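Local coordinates for protein type I site-specific restriction-modification system, R (Restriction) subunit (Vibrio vulnificus, PDB 3H1T) that probably binds and hydrolyses ATP to drive DNA translocation and cleavage as the restriction (HsdR) subunit of a type I restriction-modification enzyme, at residues A[375-380]-A[576-581]; A[521-526]-A[554-559]; A[528-533]-A[563-568]; A[441-446]-A[516-521]; A[369-374]-A[539-544]. One frame throughout, in Å; residues are numbered along the deposited sequence.

Contact 1: residues A[375-380]-A[576-581]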
# COMPACT_ATOMS: atom_id res chain seq x y z
N ARG A 375 -9.29 15.82 0.75
CA ARG A 375 -10.45 16.63 1.10
C ARG A 375 -11.61 16.16 0.24
O ARG A 375 -11.43 15.89 -0.95
CB ARG A 375 -10.22 18.11 0.80
CG ARG A 375 -9.39 18.86 1.81
CD ARG A 375 -7.92 18.53 1.67
NE ARG A 375 -7.14 19.08 2.78
CZ ARG A 375 -6.93 20.38 2.99
NH1 ARG A 375 -7.44 21.29 2.16
NH2 ARG A 375 -6.23 20.77 4.04
N VAL A 376 -12.79 16.04 0.82
CA VAL A 376 -13.93 15.65 0.02
C VAL A 376 -14.85 16.85 -0.19
O VAL A 376 -15.16 17.58 0.75
CB VAL A 376 -14.76 14.51 0.66
CG1 VAL A 376 -15.96 14.21 -0.23
CG2 VAL A 376 -13.92 13.27 0.86
N HIS A 377 -15.25 17.06 -1.43
CA HIS A 377 -16.16 18.14 -1.79
C HIS A 377 -17.30 17.43 -2.49
O HIS A 377 -17.18 17.04 -3.65
CB HIS A 377 -15.50 19.12 -2.75
CG HIS A 377 -14.23 19.73 -2.23
ND1 HIS A 377 -14.17 20.40 -1.03
CD2 HIS A 377 -12.98 19.76 -2.75
CE1 HIS A 377 -12.93 20.83 -0.83
NE2 HIS A 377 -12.19 20.46 -1.86
N ARG A 378 -18.38 17.20 -1.75
CA ARG A 378 -19.56 16.52 -2.26
C ARG A 378 -20.39 17.63 -2.93
O ARG A 378 -20.59 18.70 -2.35
CB ARG A 378 -20.31 15.89 -1.08
CG ARG A 378 -21.35 14.84 -1.42
CD ARG A 378 -21.30 13.66 -0.43
NE ARG A 378 -21.01 14.05 0.95
CZ ARG A 378 -21.81 14.82 1.68
NH1 ARG A 378 -22.95 15.28 1.17
NH2 ARG A 378 -21.47 15.15 2.93
N VAL A 379 -20.84 17.38 -4.15
CA VAL A 379 -21.63 18.37 -4.86
C VAL A 379 -22.96 17.76 -5.28
O VAL A 379 -22.99 16.84 -6.08
CB VAL A 379 -20.93 18.84 -6.13
CG1 VAL A 379 -21.73 19.98 -6.76
CG2 VAL A 379 -19.52 19.29 -5.79
N ILE A 380 -24.05 18.27 -4.73
CA ILE A 380 -25.35 17.74 -5.09
C ILE A 380 -26.17 18.75 -5.89
O ILE A 380 -26.10 19.97 -5.67
CB ILE A 380 -26.16 17.29 -3.84
CG1 ILE A 380 -27.44 16.57 -4.29
CG2 ILE A 380 -26.57 18.49 -3.01
CD1 ILE A 380 -27.21 15.26 -5.01
N ILE A 576 -10.88 17.35 5.48
CA ILE A 576 -12.03 18.22 5.35
C ILE A 576 -13.07 17.50 4.52
O ILE A 576 -12.74 16.70 3.64
CB ILE A 576 -11.70 19.54 4.60
CG1 ILE A 576 -10.54 20.26 5.26
CG2 ILE A 576 -12.92 20.43 4.58
CD1 ILE A 576 -9.24 19.60 5.01
N GLU A 577 -14.33 17.78 4.81
CA GLU A 577 -15.42 17.18 4.07
C GLU A 577 -16.58 18.13 4.08
O GLU A 577 -17.15 18.42 5.14
CB GLU A 577 -15.86 15.85 4.69
CG GLU A 577 -17.03 15.20 3.94
CD GLU A 577 -17.57 13.94 4.60
OE1 GLU A 577 -16.89 13.37 5.48
OE2 GLU A 577 -18.69 13.52 4.24
N ASP A 578 -16.93 18.66 2.91
CA ASP A 578 -18.08 19.53 2.82
C ASP A 578 -18.93 19.18 1.62
O ASP A 578 -18.53 18.41 0.75
CB ASP A 578 -17.69 21.02 2.80
CG ASP A 578 -16.50 21.33 1.93
OD1 ASP A 578 -16.40 20.80 0.80
OD2 ASP A 578 -15.65 22.14 2.37
N GLU A 579 -20.12 19.74 1.59
CA GLU A 579 -21.11 19.49 0.57
C GLU A 579 -21.67 20.83 0.10
O GLU A 579 -21.85 21.74 0.90
CB GLU A 579 -22.19 18.62 1.19
CG GLU A 579 -23.47 18.50 0.44
CD GLU A 579 -24.57 17.96 1.31
OE1 GLU A 579 -24.37 16.89 1.93
OE2 GLU A 579 -25.64 18.59 1.37
N VAL A 580 -21.89 20.95 -1.20
CA VAL A 580 -22.45 22.18 -1.75
C VAL A 580 -23.58 21.83 -2.69
O VAL A 580 -23.56 20.77 -3.33
CB VAL A 580 -21.38 23.00 -2.53
CG1 VAL A 580 -20.32 23.52 -1.58
CG2 VAL A 580 -20.77 22.14 -3.61
N VAL A 581 -24.59 22.69 -2.74
CA VAL A 581 -25.73 22.47 -3.62
C VAL A 581 -25.47 23.28 -4.88
O VAL A 581 -24.95 24.40 -4.84
CB VAL A 581 -27.02 22.92 -2.95
CG1 VAL A 581 -28.18 22.86 -3.95
CG2 VAL A 581 -27.32 22.01 -1.77
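His377 and Asp578, paired across two parallel strands, share an imidazole-carboxylate bond that is practically straight, with an N-H...O angle of 179°. His377 ND1 donates to Asp578 OD1 at 2.9 Å, meeting the syn lone pair of that oxygen. The acceptor lies in the ring plane, and ring and carboxylate are nearly coplanar. With Asp578 CG between its backbone N and carbonyl carbon (chi1 43°), the side chain lies alongside that of His377, pointing the same way. The strands are neighbours in the sheet of the C-terminal RecA-like domain; strand 374-381 has strand 552-556 along its other edge. Evidence for the register comes from backbone bonds such as Val376 N to Ile576 O (2.9 Å) and Val580 N to Arg378 O (2.8 Å). On the face carrying Val376 and Ile380, Arg378 reaches over to two acids. Its NH2 makes a weak salt bridge to Glu577 OE2 at 3.5 Å, with guanidinium and carboxylate planes perpendicular, while its pairing with Glu579 OE1 is modelled too close for its geometry to be trusted. There too Ile380 CG2 meets Val581 CG2 at 3.8 Å. On the opposite side of the sheet, shared with His377, Ile576 CD1 covers one face of the Arg375 guanidinium, offset toward its rim and 3.1 Å from Arg375 NE; Phe63 and Trp551 add cation-pi contacts.

Contact 2: residues A[521-526]-A[554-559]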
# COMPACT_ATOMS: atom_id res chain seq x y z
N VAL A 521 -9.28 14.27 -8.00
CA VAL A 521 -9.89 13.04 -8.44
C VAL A 521 -11.38 13.35 -8.53
O VAL A 521 -12.02 13.62 -7.51
CB VAL A 521 -9.63 11.88 -7.44
CG1 VAL A 521 -10.53 10.69 -7.77
CG2 VAL A 521 -8.16 11.43 -7.53
N VAL A 522 -11.94 13.32 -9.73
CA VAL A 522 -13.34 13.67 -9.94
C VAL A 522 -14.33 12.56 -10.30
O VAL A 522 -14.13 11.81 -11.26
CB VAL A 522 -13.42 14.78 -11.01
CG1 VAL A 522 -14.83 15.33 -11.09
CG2 VAL A 522 -12.42 15.89 -10.69
N LEU A 523 -15.42 12.48 -9.55
CA LEU A 523 -16.45 11.46 -9.75
C LEU A 523 -17.69 11.93 -10.53
O LEU A 523 -18.47 12.75 -10.05
CB LEU A 523 -16.90 10.92 -8.39
CG LEU A 523 -15.91 10.16 -7.53
CD1 LEU A 523 -16.57 9.77 -6.21
CD2 LEU A 523 -15.44 8.92 -8.26
N ALA A 524 -17.88 11.39 -11.73
CA ALA A 524 -19.04 11.75 -12.54
C ALA A 524 -19.63 10.48 -13.10
O ALA A 524 -20.06 10.43 -14.24
CB ALA A 524 -18.63 12.68 -13.67
N ARG A 525 -19.66 9.46 -12.26
CA ARG A 525 -20.17 8.18 -12.69
C ARG A 525 -20.75 7.38 -11.54
O ARG A 525 -20.53 7.69 -10.37
CB ARG A 525 -19.04 7.37 -13.32
CG ARG A 525 -18.05 6.88 -12.29
CD ARG A 525 -16.94 6.12 -12.95
NE ARG A 525 -17.49 5.21 -13.94
CZ ARG A 525 -17.11 3.95 -14.07
NH1 ARG A 525 -16.19 3.45 -13.27
NH2 ARG A 525 -17.66 3.19 -15.00
N VAL A 526 -21.46 6.33 -11.91
CA VAL A 526 -22.05 5.42 -10.96
C VAL A 526 -20.96 4.42 -10.62
O VAL A 526 -20.50 3.68 -11.49
CB VAL A 526 -23.25 4.64 -11.57
CG1 VAL A 526 -23.75 3.59 -10.58
CG2 VAL A 526 -24.37 5.59 -11.94
N ILE A 554 -11.12 15.20 -3.68
CA ILE A 554 -12.04 14.26 -4.29
C ILE A 554 -13.33 15.05 -4.46
O ILE A 554 -14.04 15.30 -3.49
CB ILE A 554 -12.31 13.05 -3.40
CG1 ILE A 554 -11.06 12.16 -3.30
CG2 ILE A 554 -13.46 12.24 -3.97
CD1 ILE A 554 -11.25 10.95 -2.35
N ILE A 555 -13.59 15.49 -5.69
CA ILE A 555 -14.81 16.23 -5.99
C ILE A 555 -15.84 15.18 -6.43
O ILE A 555 -15.63 14.47 -7.42
CB ILE A 555 -14.57 17.26 -7.12
CG1 ILE A 555 -13.58 18.34 -6.69
CG2 ILE A 555 -15.86 17.95 -7.46
CD1 ILE A 555 -12.13 17.89 -6.63
N ASP A 556 -16.92 15.06 -5.67
CA ASP A 556 -17.99 14.07 -5.91
C ASP A 556 -19.28 14.68 -6.48
O ASP A 556 -20.04 15.33 -5.75
CB ASP A 556 -18.30 13.35 -4.59
CG ASP A 556 -19.13 12.09 -4.78
OD1 ASP A 556 -19.54 11.79 -5.92
OD2 ASP A 556 -19.38 11.40 -3.77
N TYR A 557 -19.54 14.43 -7.76
CA TYR A 557 -20.74 14.96 -8.44
C TYR A 557 -21.88 13.96 -8.45
O TYR A 557 -22.99 14.29 -8.89
CB TYR A 557 -20.39 15.35 -9.88
CG TYR A 557 -19.56 16.60 -9.97
CD1 TYR A 557 -20.11 17.85 -9.66
CD2 TYR A 557 -18.21 16.55 -10.35
CE1 TYR A 557 -19.35 19.00 -9.71
CE2 TYR A 557 -17.44 17.71 -10.40
CZ TYR A 557 -18.01 18.93 -10.08
OH TYR A 557 -17.27 20.07 -10.13
N THR A 558 -21.62 12.74 -7.98
CA THR A 558 -22.66 11.73 -7.94
C THR A 558 -23.63 12.06 -6.81
O THR A 558 -24.81 11.70 -6.87
CB THR A 558 -22.06 10.31 -7.69
OG1 THR A 558 -21.60 10.22 -6.33
CG2 THR A 558 -20.89 10.06 -8.62
N GLY A 559 -23.14 12.75 -5.80
CA GLY A 559 -23.98 13.11 -4.67
C GLY A 559 -24.35 11.88 -3.87
O GLY A 559 -25.52 11.69 -3.49
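Asp556 OD1, which packs against Leu523 CD1 at 3.6 Å, is gripped by two donors from Thr558. The hydroxyl OG1 of Thr558 reaches OD1 of Asp556 at 2.6 Å on the syn side, close to the carboxylate plane. Thr558 N comes to the same oxygen at 3.1 Å from above that plane, an Asx turn just where the chain leaves the strand. Thr558 CG2 comes close to Arg525 O, at 3.0 Å, a van der Waals approach. Three backbone bonds establish the parallel pairing: Ile555 N to Val521 O, Leu523 N to Ile555 O (2.9 Å, N-H...O angle 175°) and Tyr557 N to Leu523 O. Tyr557 turns the edge of its ring to Val522, whose CG1 lies in the ring plane, 3.6 Å from Tyr557 CE2. Its hydroxyl is held by His428, and its ring stacks with Phe425. Strand 518-524, helix 530-537 and strand 552-556 form a beta-alpha-beta unit of the C-terminal motor domain. Ile536 of that helix covers Val521 and Leu523, the salt bridge of Arg525 to Glu532 ties the loop after the first strand to the same helix, and strand 441-446 borders strand 518-524 along its other edge.

Contact 3: residues A[528-533]-A[563-568]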
# COMPACT_ATOMS: atom_id res chain seq x y z
N ASN A 528 -20.14 1.12 -9.04
CA ASN A 528 -20.95 -0.03 -8.66
C ASN A 528 -20.31 -0.99 -7.67
O ASN A 528 -20.91 -2.02 -7.35
CB ASN A 528 -21.42 -0.80 -9.90
CG ASN A 528 -22.77 -1.51 -9.66
OD1 ASN A 528 -22.83 -2.60 -9.08
ND2 ASN A 528 -23.85 -0.87 -10.09
N SER A 529 -19.11 -0.68 -7.19
CA SER A 529 -18.45 -1.56 -6.22
C SER A 529 -17.42 -0.87 -5.33
O SER A 529 -16.82 0.14 -5.70
CB SER A 529 -17.82 -2.77 -6.93
OG SER A 529 -16.54 -2.47 -7.46
N MSE A 530 -17.21 -1.43 -4.14
CA MSE A 530 -16.25 -0.88 -3.19
C MSE A 530 -14.82 -0.95 -3.73
O MSE A 530 -14.03 -0.03 -3.52
CB MSE A 530 -16.34 -1.65 -1.86
CG MSE A 530 -15.33 -1.21 -0.79
SE MSE A 530 -15.50 0.63 -0.16
CE MSE A 530 -16.89 0.37 1.15
N SER A 531 -14.48 -2.03 -4.43
CA SER A 531 -13.15 -2.20 -5.01
C SER A 531 -12.88 -1.09 -6.03
O SER A 531 -11.79 -0.53 -6.05
CB SER A 531 -13.01 -3.57 -5.69
OG SER A 531 -12.95 -4.61 -4.72
N GLU A 532 -13.88 -0.79 -6.85
CA GLU A 532 -13.74 0.26 -7.87
C GLU A 532 -13.60 1.62 -7.22
O GLU A 532 -12.81 2.42 -7.65
CB GLU A 532 -14.95 0.28 -8.82
CG GLU A 532 -14.93 1.45 -9.81
CD GLU A 532 -15.93 1.31 -10.96
OE1 GLU A 532 -17.15 1.49 -10.74
OE2 GLU A 532 -15.49 1.02 -12.08
N PHE A 533 -14.38 1.86 -6.17
CA PHE A 533 -14.30 3.14 -5.48
C PHE A 533 -12.89 3.40 -4.97
O PHE A 533 -12.32 4.47 -5.19
CB PHE A 533 -15.29 3.18 -4.31
CG PHE A 533 -15.29 4.48 -3.57
CD1 PHE A 533 -16.00 5.58 -4.06
CD2 PHE A 533 -14.56 4.62 -2.39
CE1 PHE A 533 -15.98 6.81 -3.37
CE2 PHE A 533 -14.53 5.84 -1.69
CZ PHE A 533 -15.25 6.94 -2.18
N GLN A 563 -20.43 8.87 0.22
CA GLN A 563 -21.17 8.56 1.45
C GLN A 563 -21.43 7.05 1.46
O GLN A 563 -21.27 6.36 2.46
CB GLN A 563 -22.51 9.30 1.49
CG GLN A 563 -22.38 10.80 1.27
CD GLN A 563 -23.54 11.61 1.84
OE1 GLN A 563 -24.53 11.87 1.16
NE2 GLN A 563 -23.42 12.00 3.11
N ASN A 564 -21.81 6.56 0.29
CA ASN A 564 -22.10 5.16 0.09
C ASN A 564 -20.90 4.25 0.39
O ASN A 564 -21.06 3.22 1.04
CB ASN A 564 -22.54 4.95 -1.36
CG ASN A 564 -23.64 3.93 -1.50
OD1 ASN A 564 -23.42 2.72 -1.36
ND2 ASN A 564 -24.85 4.40 -1.81
N PHE A 565 -19.71 4.61 -0.09
CA PHE A 565 -18.52 3.80 0.11
C PHE A 565 -17.60 4.31 1.22
O PHE A 565 -16.42 3.97 1.26
CB PHE A 565 -17.77 3.70 -1.22
CG PHE A 565 -18.59 3.05 -2.31
CD1 PHE A 565 -18.78 1.67 -2.32
CD2 PHE A 565 -19.20 3.82 -3.31
CE1 PHE A 565 -19.56 1.05 -3.29
CE2 PHE A 565 -19.99 3.20 -4.30
CZ PHE A 565 -20.17 1.81 -4.28
N ALA A 566 -18.15 5.10 2.13
CA ALA A 566 -17.37 5.62 3.25
C ALA A 566 -16.81 4.42 4.02
O ALA A 566 -17.53 3.48 4.34
CB ALA A 566 -18.25 6.47 4.15
N ASP A 567 -15.52 4.47 4.32
CA ASP A 567 -14.86 3.36 5.01
C ASP A 567 -13.75 3.90 5.91
O ASP A 567 -12.59 3.92 5.53
CB ASP A 567 -14.27 2.42 3.96
CG ASP A 567 -13.77 1.13 4.55
OD1 ASP A 567 -13.67 1.05 5.79
OD2 ASP A 567 -13.47 0.19 3.78
N PRO A 568 -14.10 4.34 7.12
CA PRO A 568 -13.12 4.89 8.07
C PRO A 568 -12.08 3.89 8.58
O PRO A 568 -10.94 4.26 8.87
CB PRO A 568 -14.02 5.42 9.19
CG PRO A 568 -15.32 5.70 8.49
CD PRO A 568 -15.46 4.47 7.66
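Phe565 lays its CB over one face of the Phe533 ring, 3.6 Å from the ring centroid and 17° off the normal. The contact is reciprocal, because Phe533 CB stands over the Phe565 ring, 4.3 Å from its centroid. The ring planes are inclined by only 23°, yet the rings are displaced, with centroids 5.3 Å apart, so little of one lies over the other; the closer approaches are those of the CB atoms to the faces. Phe565 carries its CG anti to the carbonyl carbon (chi1 -61°), and its CE1 touches Met530 N at 3.5 Å. Met530, a selenomethionine, slides past Phe565 in the opposite direction. Its SE lies obliquely to the ring, a Met-aromatic contact, and approaches Phe565 CB at 4.0 Å. Ser529 caps helix 530-537, its OG accepting from Glu532 N at 3.2 Å, and the Phe565 ring packs against this capped helix start. Phe565 itself is the first residue to leave helix 561-564. Asp567 OD2 lies 4.3 Å from Met530 CE and forms salt bridges with Arg343 and Lys534. The contact between the segments is apolar, aromatic and CH-pi; the carboxylates of Glu532 and Asp567 have salt-bridge partners outside the segments.

Contact 4: residues A[441-446]-A[516-521]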
# COMPACT_ATOMS: atom_id res chain seq x y z
N LYS A 441 -3.09 18.72 -12.00
CA LYS A 441 -3.49 17.57 -12.78
C LYS A 441 -4.71 16.90 -12.20
O LYS A 441 -4.74 16.57 -11.02
CB LYS A 441 -2.36 16.56 -12.90
CG LYS A 441 -1.25 17.01 -13.84
CD LYS A 441 -0.33 15.84 -14.17
CE LYS A 441 0.99 16.31 -14.80
NZ LYS A 441 0.93 16.75 -16.22
N THR A 442 -5.71 16.70 -13.06
CA THR A 442 -7.01 16.15 -12.68
C THR A 442 -7.49 14.98 -13.55
O THR A 442 -7.22 14.95 -14.74
CB THR A 442 -8.07 17.27 -12.78
OG1 THR A 442 -7.68 18.37 -11.96
CG2 THR A 442 -9.44 16.76 -12.37
N ILE A 443 -8.23 14.06 -12.95
CA ILE A 443 -8.78 12.91 -13.67
C ILE A 443 -10.28 12.88 -13.42
O ILE A 443 -10.71 12.91 -12.27
CB ILE A 443 -8.18 11.55 -13.19
CG1 ILE A 443 -6.67 11.52 -13.40
CG2 ILE A 443 -8.79 10.39 -14.01
CD1 ILE A 443 -6.00 10.29 -12.83
N VAL A 444 -11.09 12.81 -14.47
CA VAL A 444 -12.54 12.78 -14.29
C VAL A 444 -13.13 11.46 -14.75
O VAL A 444 -13.05 11.11 -15.92
CB VAL A 444 -13.22 13.95 -15.07
CG1 VAL A 444 -14.74 13.98 -14.78
CG2 VAL A 444 -12.59 15.26 -14.69
N PHE A 445 -13.73 10.74 -13.82
CA PHE A 445 -14.31 9.45 -14.13
C PHE A 445 -15.77 9.56 -14.55
O PHE A 445 -16.66 9.80 -13.73
CB PHE A 445 -14.17 8.53 -12.92
CG PHE A 445 -12.76 8.13 -12.63
CD1 PHE A 445 -12.19 7.05 -13.29
CD2 PHE A 445 -11.97 8.89 -11.77
CE1 PHE A 445 -10.85 6.72 -13.10
CE2 PHE A 445 -10.63 8.57 -11.57
CZ PHE A 445 -10.07 7.48 -12.24
N CYS A 446 -16.01 9.36 -15.84
CA CYS A 446 -17.35 9.46 -16.40
C CYS A 446 -18.07 8.13 -16.55
O CYS A 446 -17.49 7.06 -16.33
CB CYS A 446 -17.27 10.18 -17.74
SG CYS A 446 -16.33 11.76 -17.62
N PRO A 516 1.69 10.34 -9.87
CA PRO A 516 1.82 10.91 -8.53
C PRO A 516 1.42 12.38 -8.32
O PRO A 516 0.90 12.72 -7.27
CB PRO A 516 3.30 10.65 -8.19
CG PRO A 516 3.96 10.62 -9.55
CD PRO A 516 2.97 9.78 -10.32
N THR A 517 1.63 13.25 -9.30
CA THR A 517 1.24 14.64 -9.12
C THR A 517 -0.25 14.90 -9.36
O THR A 517 -0.66 16.05 -9.50
CB THR A 517 2.05 15.57 -10.02
OG1 THR A 517 2.07 15.04 -11.35
CG2 THR A 517 3.46 15.71 -9.51
N CYS A 518 -1.05 13.84 -9.44
CA CYS A 518 -2.49 14.02 -9.62
C CYS A 518 -3.02 14.68 -8.34
O CYS A 518 -2.86 14.15 -7.24
CB CYS A 518 -3.18 12.67 -9.84
SG CYS A 518 -4.97 12.79 -10.09
N LYS A 519 -3.66 15.83 -8.50
CA LYS A 519 -4.16 16.59 -7.37
C LYS A 519 -5.68 16.62 -7.20
O LYS A 519 -6.16 16.96 -6.13
CB LYS A 519 -3.62 18.03 -7.43
CG LYS A 519 -2.10 18.12 -7.34
CD LYS A 519 -1.63 19.58 -7.39
CE LYS A 519 -0.18 19.74 -6.95
NZ LYS A 519 0.04 21.10 -6.36
N ASN A 520 -6.42 16.27 -8.25
CA ASN A 520 -7.89 16.24 -8.19
C ASN A 520 -8.42 14.94 -8.75
O ASN A 520 -8.08 14.55 -9.85
CB ASN A 520 -8.54 17.38 -8.99
CG ASN A 520 -8.21 18.76 -8.47
OD1 ASN A 520 -8.18 19.00 -7.27
ND2 ASN A 520 -7.98 19.69 -9.40
N VAL A 521 -9.28 14.27 -8.00
CA VAL A 521 -9.89 13.04 -8.44
C VAL A 521 -11.38 13.35 -8.53
O VAL A 521 -12.02 13.62 -7.51
CB VAL A 521 -9.63 11.88 -7.44
CG1 VAL A 521 -10.53 10.69 -7.77
CG2 VAL A 521 -8.16 11.43 -7.53
O HOH W 1 -0.51 18.38 -10.66
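Thr442 and Asn520 cross obliquely on one face of a parallel strand pair, joined by a bond from Asn520 ND2 to Thr442 OG1 of 2.9 Å. The hydroxyl lies close to the plane of the amide, and Thr442 CG2 rests on Asn520 CB at 3.6 Å. Thr442 turns OG1 to the side of its own backbone N, anti to the carbonyl carbon (chi1 -56°), where it also bonds to Ala440 O. The amide's other end, OD1, goes to Asn553 in the next strand, so this asparagine links three strands. These are central strands of the parallel part of the sheet in the helicase C-terminal domain, and Met433 and Phe432 of helix 422-436 cover this face. On the reverse face the CD1 methyl of Ile443 touches Cys518 SG at 3.8 Å, and the ring of Phe445 comes obliquely near Val521. At the strands' beginning the pairing is irregular: Lys441 O accepts from both Lys519 N (2.8 Å) and Asn520 N (3.3 Å), two successive donors on one oxygen. A water bridges Lys441 N to Thr517 O, while the Lys441 chain passes Thr517, its CD 3.8 Å from OG1, before NZ turns away to Thr497 O.

Contact 5: residues A[369-374]-A[539-544]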
# COMPACT_ATOMS: atom_id res chain seq x y z
N GLY A 369 2.74 8.92 6.80
CA GLY A 369 3.31 9.89 5.88
C GLY A 369 3.76 9.26 4.57
O GLY A 369 4.56 9.83 3.84
N PHE A 370 3.21 8.09 4.26
CA PHE A 370 3.57 7.38 3.04
C PHE A 370 2.53 7.45 1.93
O PHE A 370 2.81 7.08 0.79
CB PHE A 370 3.86 5.91 3.36
CG PHE A 370 5.14 5.70 4.10
CD1 PHE A 370 6.33 6.29 3.65
CD2 PHE A 370 5.18 4.89 5.23
CE1 PHE A 370 7.54 6.07 4.32
CE2 PHE A 370 6.39 4.66 5.91
CZ PHE A 370 7.57 5.25 5.45
N LEU A 371 1.34 7.89 2.28
CA LEU A 371 0.26 8.05 1.31
C LEU A 371 -0.32 9.43 1.60
O LEU A 371 -0.17 9.95 2.70
CB LEU A 371 -0.80 6.96 1.48
CG LEU A 371 -0.42 5.54 1.08
CD1 LEU A 371 -1.63 4.65 1.30
CD2 LEU A 371 0.03 5.48 -0.38
N ALA A 372 -0.98 10.02 0.61
CA ALA A 372 -1.51 11.37 0.76
C ALA A 372 -2.91 11.53 1.34
O ALA A 372 -3.81 10.75 1.04
CB ALA A 372 -1.42 12.10 -0.58
N PRO A 373 -3.11 12.54 2.19
CA PRO A 373 -4.43 12.80 2.79
C PRO A 373 -5.37 13.47 1.76
O PRO A 373 -4.90 13.92 0.71
CB PRO A 373 -4.08 13.70 3.99
CG PRO A 373 -2.85 14.43 3.51
CD PRO A 373 -2.06 13.33 2.87
N TYR A 374 -6.66 13.56 2.03
CA TYR A 374 -7.58 14.13 1.05
C TYR A 374 -8.74 14.95 1.60
O TYR A 374 -9.11 14.81 2.77
CB TYR A 374 -8.15 12.98 0.20
CG TYR A 374 -8.79 11.88 1.03
CD1 TYR A 374 -10.09 12.01 1.53
CD2 TYR A 374 -8.06 10.74 1.41
CE1 TYR A 374 -10.63 11.04 2.37
CE2 TYR A 374 -8.60 9.78 2.25
CZ TYR A 374 -9.89 9.93 2.72
OH TYR A 374 -10.39 8.96 3.56
N ARG A 539 -6.10 6.96 -7.04
CA ARG A 539 -5.42 7.62 -8.14
C ARG A 539 -4.66 8.82 -7.62
O ARG A 539 -3.69 9.28 -8.23
CB ARG A 539 -6.41 8.10 -9.21
CG ARG A 539 -7.02 7.02 -10.08
CD ARG A 539 -5.98 6.00 -10.49
NE ARG A 539 -6.04 4.83 -9.62
CZ ARG A 539 -5.11 3.88 -9.57
NH1 ARG A 539 -4.03 3.95 -10.34
NH2 ARG A 539 -5.26 2.85 -8.75
N GLY A 540 -5.11 9.34 -6.48
CA GLY A 540 -4.46 10.50 -5.93
C GLY A 540 -3.72 10.37 -4.62
O GLY A 540 -3.17 11.36 -4.15
N THR A 541 -3.68 9.18 -4.03
CA THR A 541 -3.01 8.99 -2.74
C THR A 541 -1.49 8.96 -2.75
O THR A 541 -0.86 8.91 -1.70
CB THR A 541 -3.48 7.71 -2.04
OG1 THR A 541 -3.17 6.59 -2.87
CG2 THR A 541 -4.99 7.75 -1.76
N ARG A 542 -0.89 8.95 -3.94
CA ARG A 542 0.56 8.91 -4.05
C ARG A 542 1.19 10.26 -3.66
O ARG A 542 0.67 11.32 -4.02
CB ARG A 542 0.92 8.54 -5.48
CG ARG A 542 2.31 7.97 -5.66
CD ARG A 542 2.28 6.45 -5.64
NE ARG A 542 3.25 5.87 -6.57
CZ ARG A 542 4.57 6.00 -6.45
NH1 ARG A 542 5.08 6.69 -5.44
NH2 ARG A 542 5.37 5.44 -7.34
N LEU A 543 2.29 10.23 -2.91
CA LEU A 543 2.97 11.46 -2.49
C LEU A 543 4.15 11.85 -3.38
O LEU A 543 4.87 11.00 -3.91
CB LEU A 543 3.47 11.33 -1.05
CG LEU A 543 2.53 11.51 0.15
CD1 LEU A 543 3.26 11.09 1.41
CD2 LEU A 543 2.08 12.96 0.26
N ARG A 544 4.33 13.16 -3.53
CA ARG A 544 5.40 13.73 -4.34
C ARG A 544 5.70 15.14 -3.84
O ARG A 544 5.54 16.13 -4.57
CB ARG A 544 5.00 13.78 -5.81
CG ARG A 544 5.76 12.80 -6.69
CD ARG A 544 7.27 12.94 -6.51
NE ARG A 544 8.01 11.95 -7.28
CZ ARG A 544 9.34 11.82 -7.27
NH1 ARG A 544 10.08 12.61 -6.52
NH2 ARG A 544 9.92 10.89 -8.02
O HOH W 2 3.45 7.92 -1.56
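Ala372 N donates to Thr541 O at 2.6 Å, the donor tilted 28° from the carbonyl plane and the C=O...N angle 137°, which joins two irregular loops by one direct backbone bond. A water adds a second link, donating to Phe370 O and accepting from Leu543 N at 2.9 Å. Around these bonds Leu543 supplies most of the side-chain contact. Its CG lies 3.8 Å from Leu371 C, and its two methyls part: CD2 meets Ala372 CB at 3.7 Å, while CD1 abuts Gly369 O at 3.0 Å, a tight approach. Gly369, with positive phi, ends helix 362-368 in a Schellman motif, so Leu543 packs beside a helix terminus. Arg539 to Arg542 close a QxxGRxxR sequence that begins at Gln535, consistent with motif VI of superfamily 2 helicases, whose arginines in relatives face bound ATP. Here the loop leading into strand 374-381, the first of the C-terminal domain's sheet in chain order, lies against it. Leu371 adds CB at 3.7 Å and CD2 at 3.8 Å, both to Thr541 O, so the accepting carbonyl is flanked by aliphatic carbon; Ala372 CB stands on it too. Lys549 NZ donates to Gly540 O and Arg542 O.

How the contacts relate
Contacts 1, 2 and 4 are parallel strand pairings within one sheet: contacts 2 and 4 both use strand 518-524 and share Val521, while contacts 1 and 2 meet through backbone bonds between strands 374-381 and 552-556. Contacts 2 and 4 are buried and combine backbone ladders and apolar side chains with a few buried polar bonds, Asp556-Thr558 within one segment of contact 2 and Asn520-Thr442 across contact 4. Contact 1 lies nearer the sheet's edge, with two exposed glutamates and charged pairs. Contact 3, partly exposed, joins a helix start to a loop by aromatic packing; the Arg525-Glu532 salt bridge connects it to contact 2. Contact 5 is buried yet loop-to-loop, touching contact 4 through its arginines and contact 2 at Val521.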